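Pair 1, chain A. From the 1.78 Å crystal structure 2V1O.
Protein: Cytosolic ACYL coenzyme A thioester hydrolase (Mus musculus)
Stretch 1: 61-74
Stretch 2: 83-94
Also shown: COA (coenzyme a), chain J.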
# COMPACT_ATOMS: atom_id res chain seq x y z
N PRO A 61 5.70 -20.45 12.12
CA PRO A 61 5.12 -19.13 11.97
C PRO A 61 6.18 -18.03 11.97
O PRO A 61 7.32 -18.24 12.40
CB PRO A 61 4.22 -19.00 13.20
CG PRO A 61 4.85 -19.87 14.21
CD PRO A 61 5.40 -21.03 13.45
N MET A 62 5.79 -16.87 11.45
CA MET A 62 6.59 -15.67 11.54
C MET A 62 5.73 -14.63 12.23
O MET A 62 4.50 -14.68 12.14
CB MET A 62 6.98 -15.20 10.14
CG MET A 62 8.15 -14.22 10.10
SD MET A 62 8.63 -13.89 8.40
CE MET A 62 8.89 -15.53 7.76
N CYS A 63 6.37 -13.69 12.91
CA CYS A 63 5.65 -12.71 13.71
C CYS A 63 5.94 -11.30 13.23
O CYS A 63 6.98 -11.05 12.62
CB CYS A 63 6.03 -12.84 15.19
SG CYS A 63 5.63 -14.43 15.89
N ILE A 64 5.02 -10.39 13.52
CA ILE A 64 5.26 -8.96 13.34
C ILE A 64 6.59 -8.62 14.01
O ILE A 64 6.85 -9.04 15.15
CB ILE A 64 4.13 -8.10 13.98
CG1 ILE A 64 2.81 -8.31 13.24
CG2 ILE A 64 4.50 -6.62 13.97
CD1 ILE A 64 1.57 -7.90 14.07
N GLY A 65 7.44 -7.90 13.28
CA GLY A 65 8.69 -7.40 13.83
C GLY A 65 9.87 -8.30 13.54
O GLY A 65 11.01 -7.89 13.72
N GLU A 66 9.60 -9.53 13.11
CA GLU A 66 10.67 -10.42 12.64
C GLU A 66 11.04 -10.05 11.21
O GLU A 66 10.24 -9.43 10.49
CB GLU A 66 10.27 -11.89 12.79
CG GLU A 66 10.08 -12.27 14.25
CD GLU A 66 9.72 -13.73 14.49
OE1 GLU A 66 9.12 -14.38 13.60
OE2 GLU A 66 10.04 -14.22 15.59
N VAL A 67 12.26 -10.41 10.80
CA VAL A 67 12.76 -10.09 9.47
C VAL A 67 12.67 -11.34 8.61
O VAL A 67 13.24 -12.38 8.95
CB VAL A 67 14.23 -9.58 9.49
CG1 VAL A 67 14.76 -9.44 8.05
CG2 VAL A 67 14.36 -8.26 10.27
N ALA A 68 11.95 -11.21 7.51
CA ALA A 68 11.87 -12.26 6.49
C ALA A 68 13.08 -12.14 5.56
O ALA A 68 13.31 -11.09 4.96
CB ALA A 68 10.59 -12.11 5.71
N HIS A 69 13.86 -13.21 5.48
CA HIS A 69 15.00 -13.28 4.56
C HIS A 69 14.60 -14.19 3.40
O HIS A 69 14.25 -15.33 3.63
CB HIS A 69 16.22 -13.90 5.25
CG HIS A 69 16.92 -12.98 6.21
ND1 HIS A 69 16.46 -12.75 7.49
CD2 HIS A 69 18.07 -12.29 6.10
CE1 HIS A 69 17.29 -11.93 8.11
NE2 HIS A 69 18.28 -11.64 7.29
N VAL A 70 14.66 -13.68 2.17
CA VAL A 70 14.28 -14.47 0.99
C VAL A 70 15.46 -14.58 0.03
O VAL A 70 16.05 -13.57 -0.37
CB VAL A 70 13.03 -13.88 0.28
CG1 VAL A 70 12.65 -14.72 -0.94
CG2 VAL A 70 11.85 -13.80 1.24
N SER A 71 15.81 -15.81 -0.32
CA SER A 71 16.94 -16.07 -1.19
C SER A 71 16.55 -17.05 -2.30
O SER A 71 15.82 -18.01 -2.05
CB SER A 71 18.13 -16.58 -0.38
OG SER A 71 17.84 -17.83 0.23
N ALA A 72 17.03 -16.79 -3.50
CA ALA A 72 16.64 -17.55 -4.68
C ALA A 72 17.85 -18.05 -5.45
O ALA A 72 18.92 -17.43 -5.44
CB ALA A 72 15.79 -16.69 -5.60
N GLU A 73 17.67 -19.18 -6.12
CA GLU A 73 18.72 -19.76 -6.95
C GLU A 73 18.07 -20.43 -8.15
O GLU A 73 17.09 -21.16 -8.00
CB GLU A 73 19.53 -20.77 -6.13
CG GLU A 73 20.51 -21.60 -6.95
CD GLU A 73 21.40 -22.52 -6.12
OE1 GLU A 73 20.97 -23.00 -5.05
OE2 GLU A 73 22.53 -22.77 -6.57
N ILE A 74 18.62 -20.19 -9.34
CA ILE A 74 18.19 -20.91 -10.54
C ILE A 74 18.87 -22.27 -10.51
O ILE A 74 20.10 -22.36 -10.51
CB ILE A 74 18.54 -20.17 -11.86
CG1 ILE A 74 17.81 -18.82 -11.93
CG2 ILE A 74 18.21 -21.06 -13.08
CD1 ILE A 74 18.35 -17.87 -13.02
N GLU A 83 13.72 -23.08 -13.68
CA GLU A 83 13.35 -23.56 -12.36
C GLU A 83 14.10 -22.75 -11.31
O GLU A 83 15.32 -22.59 -11.40
CB GLU A 83 13.66 -25.05 -12.21
CG GLU A 83 13.15 -25.65 -10.91
CD GLU A 83 13.82 -26.98 -10.58
OE1 GLU A 83 15.06 -27.05 -10.63
OE2 GLU A 83 13.09 -27.95 -10.27
N VAL A 84 13.36 -22.24 -10.33
CA VAL A 84 13.95 -21.42 -9.26
C VAL A 84 13.58 -22.01 -7.91
O VAL A 84 12.41 -22.31 -7.65
CB VAL A 84 13.46 -19.93 -9.32
CG1 VAL A 84 14.11 -19.10 -8.20
CG2 VAL A 84 13.72 -19.29 -10.71
N GLN A 85 14.59 -22.21 -7.07
CA GLN A 85 14.38 -22.63 -5.69
C GLN A 85 14.50 -21.41 -4.79
O GLN A 85 15.46 -20.65 -4.89
CB GLN A 85 15.38 -23.69 -5.27
CG GLN A 85 15.19 -25.02 -5.98
CD GLN A 85 16.16 -26.09 -5.51
OE1 GLN A 85 16.95 -25.87 -4.59
NE2 GLN A 85 16.12 -27.24 -6.17
N VAL A 86 13.51 -21.24 -3.92
CA VAL A 86 13.47 -20.09 -3.02
C VAL A 86 13.44 -20.55 -1.57
O VAL A 86 12.68 -21.47 -1.22
CB VAL A 86 12.24 -19.19 -3.31
CG1 VAL A 86 12.19 -18.00 -2.32
CG2 VAL A 86 12.28 -18.69 -4.75
N HIS A 87 14.29 -19.94 -0.74
CA HIS A 87 14.32 -20.22 0.71
C HIS A 87 13.87 -19.00 1.48
O HIS A 87 14.35 -17.89 1.23
CB HIS A 87 15.73 -20.60 1.20
CG HIS A 87 16.15 -21.99 0.84
ND1 HIS A 87 16.32 -22.40 -0.47
CD2 HIS A 87 16.46 -23.05 1.61
CE1 HIS A 87 16.70 -23.66 -0.48
NE2 HIS A 87 16.80 -24.08 0.77
N VAL A 88 12.96 -19.21 2.43
CA VAL A 88 12.51 -18.14 3.32
C VAL A 88 12.93 -18.47 4.74
O VAL A 88 12.61 -19.55 5.27
CB VAL A 88 10.98 -17.95 3.28
CG1 VAL A 88 10.54 -16.85 4.25
CG2 VAL A 88 10.52 -17.64 1.86
N MET A 89 13.66 -17.54 5.36
CA MET A 89 14.12 -17.68 6.73
C MET A 89 13.62 -16.49 7.55
O MET A 89 13.65 -15.34 7.08
CB MET A 89 15.65 -17.80 6.75
CG MET A 89 16.26 -18.04 8.13
SD MET A 89 18.07 -17.91 8.23
CE MET A 89 18.43 -16.36 7.38
N SER A 90 13.11 -16.77 8.75
CA SER A 90 12.72 -15.71 9.67
C SER A 90 13.88 -15.44 10.61
O SER A 90 14.60 -16.36 11.01
CB SER A 90 11.48 -16.10 10.48
OG SER A 90 11.74 -17.23 11.28
N GLU A 91 14.06 -14.16 10.94
CA GLU A 91 15.06 -13.76 11.90
C GLU A 91 14.43 -12.84 12.91
O GLU A 91 13.87 -11.79 12.57
CB GLU A 91 16.24 -13.04 11.23
CG GLU A 91 17.34 -12.69 12.22
CD GLU A 91 18.37 -11.69 11.68
OE1 GLU A 91 18.14 -11.07 10.62
OE2 GLU A 91 19.40 -11.52 12.34
N ASN A 92 14.49 -13.25 14.17
CA ASN A 92 14.07 -12.40 15.24
C ASN A 92 15.29 -11.60 15.68
O ASN A 92 16.24 -12.16 16.24
CB ASN A 92 13.46 -13.21 16.38
CG ASN A 92 12.88 -12.33 17.47
OD1 ASN A 92 13.56 -11.49 18.04
ND2 ASN A 92 11.60 -12.53 17.77
N ILE A 93 15.28 -10.30 15.39
CA ILE A 93 16.44 -9.44 15.65
C ILE A 93 16.56 -8.96 17.11
O ILE A 93 17.54 -8.30 17.48
CB ILE A 93 16.55 -8.27 14.64
CG1 ILE A 93 15.29 -7.39 14.68
CG2 ILE A 93 16.82 -8.81 13.22
CD1 ILE A 93 15.32 -6.23 13.69
N LEU A 94 15.55 -9.27 17.93
CA LEU A 94 15.63 -9.05 19.37
C LEU A 94 16.32 -10.22 20.08
O LEU A 94 17.13 -10.01 20.98
CB LEU A 94 14.25 -8.81 19.99
CG LEU A 94 13.32 -7.72 19.44
CD1 LEU A 94 12.17 -7.50 20.43
CD2 LEU A 94 14.04 -6.41 19.16
N1A COA J . 0.28 -29.85 5.17
C2A COA J . -0.98 -30.33 5.47
N3A COA J . -1.28 -30.70 6.77
C4A COA J . -0.33 -30.58 7.75
C5A COA J . 0.94 -30.09 7.47
C6A COA J . 1.25 -29.72 6.16
N6A COA J . 2.42 -29.16 5.87
N7A COA J . 1.66 -30.09 8.62
C8A COA J . 0.88 -30.56 9.61
N9A COA J . -0.36 -30.88 9.09
C1B COA J . -1.57 -31.22 9.86
C2B COA J . -1.48 -32.61 10.48
O2B COA J . -1.76 -33.62 9.55
C3B COA J . -2.52 -32.48 11.57
O3B COA J . -3.82 -32.71 11.08
P3B COA J . -4.55 -34.13 11.32
O7A COA J . -3.84 -35.15 10.46
O8A COA J . -4.41 -34.50 12.77
O9A COA J . -6.00 -34.01 10.94
C4B COA J . -2.44 -31.02 11.99
O4B COA J . -1.72 -30.36 10.97
C5B COA J . -1.72 -30.85 13.33
O5B COA J . -0.50 -31.54 13.28
P1A COA J . 0.54 -31.46 14.50
O1A COA J . -0.23 -31.47 15.79
O2A COA J . 1.50 -32.61 14.37
O3A COA J . 1.30 -30.06 14.31
P2A COA J . 2.69 -29.87 13.52
O4A COA J . 2.80 -30.83 12.36
O5A COA J . 3.86 -30.00 14.47
O6A COA J . 2.58 -28.35 13.00
CBP COA J . 1.62 -26.47 11.86
CCP COA J . 1.63 -27.99 12.02
CDP COA J . 0.82 -26.11 10.60
CEP COA J . 0.91 -25.89 13.07
CAP COA J . 3.06 -25.95 11.77
OAP COA J . 3.79 -26.56 10.72
C9P COA J . 3.12 -24.46 11.59
O9P COA J . 2.88 -23.63 12.69
N8P COA J . 3.40 -23.99 10.38
C7P COA J . 3.37 -22.57 10.10
C6P COA J . 1.95 -22.11 9.82
C5P COA J . 1.95 -20.65 9.45
O5P COA J . 2.19 -19.79 10.33
N4P COA J . 1.69 -20.37 8.16
C3P COA J . 2.11 -19.12 7.53
C2P COA J . 3.63 -18.97 7.48
S1P COA J . 4.05 -17.35 6.79
O HOH W 1 9.61 -18.91 10.59
O HOH W 2 12.54 -9.45 15.43
O HOH W 3 17.23 -21.03 -2.66
O HOH W 4 16.82 -17.02 2.88
O HOH W 5 18.60 -23.49 -3.55

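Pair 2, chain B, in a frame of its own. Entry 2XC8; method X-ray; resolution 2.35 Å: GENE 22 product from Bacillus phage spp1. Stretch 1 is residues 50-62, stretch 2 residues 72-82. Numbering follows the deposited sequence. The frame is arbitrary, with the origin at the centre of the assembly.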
# COMPACT_ATOMS: atom_id res chain seq x y z
N PRO B 50 -8.04 -16.80 -10.47
CA PRO B 50 -9.22 -16.60 -11.31
C PRO B 50 -9.90 -17.93 -11.65
O PRO B 50 -9.28 -19.00 -11.52
CB PRO B 50 -8.64 -15.97 -12.58
CG PRO B 50 -7.25 -16.49 -12.66
CD PRO B 50 -6.79 -16.77 -11.25
N ASP B 51 -11.16 -17.86 -12.06
CA ASP B 51 -11.89 -19.03 -12.54
C ASP B 51 -11.98 -18.93 -14.06
O ASP B 51 -11.99 -17.83 -14.61
CB ASP B 51 -13.30 -19.05 -11.93
CG ASP B 51 -14.08 -20.30 -12.31
OD1 ASP B 51 -13.72 -21.40 -11.84
OD2 ASP B 51 -15.07 -20.17 -13.06
N ASP B 52 -12.06 -20.05 -14.74
CA ASP B 52 -12.14 -20.05 -16.17
C ASP B 52 -13.44 -19.47 -16.73
O ASP B 52 -13.46 -18.95 -17.79
CB ASP B 52 -11.96 -21.46 -16.66
CG ASP B 52 -10.55 -21.77 -17.02
OD1 ASP B 52 -10.28 -22.91 -17.39
OD2 ASP B 52 -9.70 -20.90 -16.94
N THR B 53 -14.50 -19.56 -15.98
CA THR B 53 -15.82 -19.09 -16.43
C THR B 53 -16.25 -17.78 -15.76
O THR B 53 -16.52 -16.79 -16.45
CB THR B 53 -16.90 -20.18 -16.21
OG1 THR B 53 -16.52 -21.38 -16.88
CG2 THR B 53 -18.25 -19.72 -16.74
N TYR B 54 -16.30 -17.77 -14.43
CA TYR B 54 -16.89 -16.66 -13.68
C TYR B 54 -15.89 -15.74 -12.98
O TYR B 54 -14.74 -16.12 -12.76
CB TYR B 54 -17.78 -17.21 -12.56
CG TYR B 54 -18.72 -18.30 -12.98
CD1 TYR B 54 -19.89 -18.01 -13.68
CD2 TYR B 54 -18.44 -19.64 -12.69
CE1 TYR B 54 -20.76 -19.02 -14.08
CE2 TYR B 54 -19.30 -20.65 -13.08
CZ TYR B 54 -20.46 -20.34 -13.77
OH TYR B 54 -21.30 -21.35 -14.15
N PRO B 55 -16.34 -14.51 -12.63
CA PRO B 55 -15.41 -13.64 -11.92
C PRO B 55 -15.47 -14.17 -10.49
O PRO B 55 -16.50 -14.72 -10.08
CB PRO B 55 -16.07 -12.25 -11.99
CG PRO B 55 -16.99 -12.31 -13.15
CD PRO B 55 -17.42 -13.73 -13.27
N VAL B 56 -14.38 -14.01 -9.75
CA VAL B 56 -14.32 -14.51 -8.37
C VAL B 56 -14.15 -13.35 -7.39
O VAL B 56 -13.26 -12.51 -7.55
CB VAL B 56 -13.17 -15.53 -8.19
CG1 VAL B 56 -13.19 -16.09 -6.79
CG2 VAL B 56 -13.27 -16.66 -9.20
N GLU B 57 -15.00 -13.33 -6.36
CA GLU B 57 -14.90 -12.34 -5.29
C GLU B 57 -14.13 -12.90 -4.10
O GLU B 57 -14.46 -13.98 -3.60
CB GLU B 57 -16.29 -11.89 -4.84
CG GLU B 57 -17.06 -11.08 -5.86
CD GLU B 57 -18.44 -10.66 -5.35
OE1 GLU B 57 -19.02 -11.38 -4.51
OE2 GLU B 57 -18.94 -9.61 -5.81
N TYR B 58 -13.11 -12.17 -3.66
CA TYR B 58 -12.34 -12.55 -2.48
C TYR B 58 -12.59 -11.58 -1.34
O TYR B 58 -12.51 -10.36 -1.53
CB TYR B 58 -10.85 -12.61 -2.81
CG TYR B 58 -10.46 -13.81 -3.65
CD1 TYR B 58 -10.15 -15.03 -3.05
CD2 TYR B 58 -10.39 -13.71 -5.03
CE1 TYR B 58 -9.80 -16.13 -3.82
CE2 TYR B 58 -10.04 -14.81 -5.81
CZ TYR B 58 -9.74 -16.01 -5.19
OH TYR B 58 -9.38 -17.10 -5.95
N MSE B 59 -12.87 -12.12 -0.18
CA MSE B 59 -13.14 -11.36 1.01
C MSE B 59 -12.41 -11.79 2.24
O MSE B 59 -12.53 -12.88 2.69
CB MSE B 59 -14.62 -11.41 1.29
CG MSE B 59 -15.19 -10.08 1.49
SE MSE B 59 -16.05 -9.34 -0.02
CE MSE B 59 -17.77 -9.69 0.62
N LEU B 60 -11.64 -10.88 2.78
CA LEU B 60 -10.83 -11.19 3.95
C LEU B 60 -11.41 -10.53 5.21
O LEU B 60 -11.66 -9.33 5.23
CB LEU B 60 -9.38 -10.74 3.73
CG LEU B 60 -8.31 -11.07 4.78
CD1 LEU B 60 -8.05 -12.57 4.86
CD2 LEU B 60 -7.02 -10.33 4.47
N TYR B 61 -11.61 -11.35 6.24
CA TYR B 61 -12.20 -10.88 7.50
C TYR B 61 -11.21 -10.97 8.66
O TYR B 61 -10.51 -11.97 8.81
CB TYR B 61 -13.46 -11.68 7.85
CG TYR B 61 -14.48 -11.80 6.73
CD1 TYR B 61 -15.17 -10.68 6.27
CD2 TYR B 61 -14.76 -13.03 6.15
CE1 TYR B 61 -16.11 -10.78 5.25
CE2 TYR B 61 -15.70 -13.15 5.13
CZ TYR B 61 -16.37 -12.02 4.69
OH TYR B 61 -17.30 -12.13 3.68
N LEU B 62 -11.17 -9.91 9.47
CA LEU B 62 -10.43 -9.93 10.73
C LEU B 62 -11.43 -9.87 11.87
O LEU B 62 -12.13 -8.87 12.06
CB LEU B 62 -9.44 -8.76 10.80
CG LEU B 62 -8.43 -8.75 11.96
CD1 LEU B 62 -7.37 -9.84 11.79
CD2 LEU B 62 -7.77 -7.39 12.09
N SER B 72 -8.33 -13.52 14.69
CA SER B 72 -8.09 -14.47 13.60
C SER B 72 -8.52 -13.97 12.22
O SER B 72 -9.28 -13.00 12.10
CB SER B 72 -8.78 -15.81 13.90
OG SER B 72 -8.29 -16.37 15.11
N TRP B 73 -8.02 -14.64 11.18
CA TRP B 73 -8.37 -14.34 9.79
C TRP B 73 -9.35 -15.36 9.22
O TRP B 73 -9.27 -16.55 9.51
CB TRP B 73 -7.12 -14.34 8.91
CG TRP B 73 -6.13 -13.24 9.17
CD1 TRP B 73 -4.91 -13.37 9.76
CD2 TRP B 73 -6.27 -11.85 8.84
NE1 TRP B 73 -4.28 -12.15 9.82
CE2 TRP B 73 -5.09 -11.20 9.27
CE3 TRP B 73 -7.28 -11.10 8.23
CZ2 TRP B 73 -4.90 -9.83 9.10
CZ3 TRP B 73 -7.09 -9.73 8.07
CH2 TRP B 73 -5.90 -9.11 8.50
N SER B 74 -10.27 -14.87 8.39
CA SER B 74 -11.17 -15.71 7.61
C SER B 74 -11.23 -15.19 6.18
O SER B 74 -11.20 -13.98 5.95
CB SER B 74 -12.57 -15.72 8.22
OG SER B 74 -12.64 -16.60 9.33
N LEU B 75 -11.31 -16.11 5.22
CA LEU B 75 -11.43 -15.74 3.82
C LEU B 75 -12.67 -16.35 3.19
O LEU B 75 -12.90 -17.56 3.28
CB LEU B 75 -10.18 -16.16 3.03
CG LEU B 75 -10.10 -15.83 1.53
CD1 LEU B 75 -9.79 -14.36 1.29
CD2 LEU B 75 -9.05 -16.71 0.86
N CYS B 76 -13.47 -15.50 2.55
CA CYS B 76 -14.60 -15.96 1.76
C CYS B 76 -14.30 -15.79 0.28
O CYS B 76 -13.78 -14.76 -0.16
CB CYS B 76 -15.88 -15.22 2.14
SG CYS B 76 -17.34 -15.83 1.28
N LYS B 77 -14.60 -16.82 -0.49
CA LYS B 77 -14.52 -16.81 -1.92
C LYS B 77 -15.89 -17.05 -2.56
O LYS B 77 -16.60 -17.93 -2.24
CB LYS B 77 -13.55 -17.87 -2.37
CG LYS B 77 -12.97 -17.72 -3.73
CD LYS B 77 -12.44 -19.04 -4.27
CE LYS B 77 -12.17 -18.98 -5.76
NZ LYS B 77 -11.07 -19.83 -6.23
N ALA B 78 -16.25 -16.22 -3.49
CA ALA B 78 -17.53 -16.37 -4.18
C ALA B 78 -17.36 -16.31 -5.69
O ALA B 78 -16.64 -15.46 -6.22
CB ALA B 78 -18.52 -15.32 -3.72
N TYR B 79 -18.02 -17.23 -6.38
CA TYR B 79 -18.04 -17.25 -7.84
C TYR B 79 -19.25 -16.46 -8.32
O TYR B 79 -20.39 -16.80 -7.99
CB TYR B 79 -18.10 -18.70 -8.35
CG TYR B 79 -16.91 -19.54 -7.94
CD1 TYR B 79 -15.83 -19.73 -8.81
CD2 TYR B 79 -16.86 -20.16 -6.69
CE1 TYR B 79 -14.74 -20.51 -8.44
CE2 TYR B 79 -15.77 -20.93 -6.31
CZ TYR B 79 -14.71 -21.10 -7.19
OH TYR B 79 -13.63 -21.87 -6.82
N LEU B 80 -18.99 -15.40 -9.08
CA LEU B 80 -20.06 -14.53 -9.58
C LEU B 80 -20.87 -15.21 -10.68
O LEU B 80 -20.66 -14.97 -11.87
CB LEU B 80 -19.52 -13.18 -10.05
CG LEU B 80 -19.22 -12.10 -9.00
CD1 LEU B 80 -18.70 -10.83 -9.68
CD2 LEU B 80 -20.46 -11.77 -8.16
N ASP B 81 -21.80 -16.07 -10.26
CA ASP B 81 -22.71 -16.76 -11.18
C ASP B 81 -24.17 -16.36 -10.92
O ASP B 81 -25.08 -16.79 -11.63
CB ASP B 81 -22.53 -18.28 -11.10
CG ASP B 81 -22.77 -18.85 -9.70
OD1 ASP B 81 -23.04 -18.08 -8.75
OD2 ASP B 81 -22.70 -20.09 -9.55
N GLY B 82 -24.37 -15.53 -9.89
CA GLY B 82 -25.70 -15.03 -9.52
C GLY B 82 -26.36 -15.81 -8.40
O GLY B 82 -27.45 -15.44 -7.94

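Pair 1 and pair 2 are both two-stranded antiparallel ladders, and 14 central residues superpose with an RMSD of 0.3 Å over N, CA and C. In each pair the strand axes approach to 4.6 Å, with N-to-C directions 157° apart in pair 1 and 166° apart in pair 2. The register is also the same. His A69 faces Met A89 as a hydrogen-bonded pair, and the matching Glu B57 faces Ala B78. The amide His A69 N donates to Met A89 O at 2.7 Å and Met A89 N returns a bond to His A69 O at 2.9 Å; Glu B57 N to Ala B78 O and Ala B78 N to Glu B57 O repeat these lengths. Between such pairs, CA-H...O contacts fill the remaining spaces, as from Val A70 CA to His A87 O (3.4 Å) and from Tyr B58 CA to Cys B76 O (3.5 Å).

Because the backbones coincide, the differences lie in the side chains. On the face carrying Val A70, Ala A72, Val A86 and Val A88, pair 1 packs short aliphatic groups on the diagonal between successive rungs: Val A70 CG1 lies 3.6 Å from Val A86 CG1, and Ala A72 CB lies 3.9 Å from Val A84 CG1. The equivalent face of pair 2 holds larger groups. Tyr B58 replaces Val A70 and Lys B77 replaces Val A88, so an apolar contact, Val A70 CG2 to Val A88 CG2 at 4.1 Å, gives way to a weak hydrogen bond from Lys B77 NZ to Tyr B58 OH (3.2 Å). Leu B60 and Trp B73 take the places of Ala A72 and Val A84, with Leu B60 CG 3.6 Å from Trp B73 CE3. Leu B62, at the position of Ile A74, sets its CD1 over the face of the same indole, 3.4 Å from the centroid of the six-membered ring and nearly on its normal. Ile A74 makes a looser contact, CG1 to Val A84 CG2 at 4.3 Å.

The opposite face differs in character. In pair 1, Met A89 CE sits over the His A69 ring, 4.2 Å from its centroid. In pair 2 the corresponding Ala B78 offers only a methyl, and Glu B57 extends past it, bringing OE2 to 3.5 Å from Leu B80 CD2. Farther along, Glu A73 and Gln A85 are joined through water 5, which donates to Glu A73 OE1 (2.8 Å) and Gln A85 OE1 (3.1 Å), although more acceptors than protons lie within its reach. Tyr B61, in the place of Glu A73, instead packs CE2 against Cys B76 CB at 3.6 Å.

At the approach to the first strand, Glu A66 and Tyr B54 superpose within 0.4 Å at CA. Glu A66 OE2 accepts a hydrogen bond from Asn A92 ND2 at 3.2 Å, whereas Tyr B54 presents a ring face to Asp B81 CB, 3.9 Å from the ring centroid.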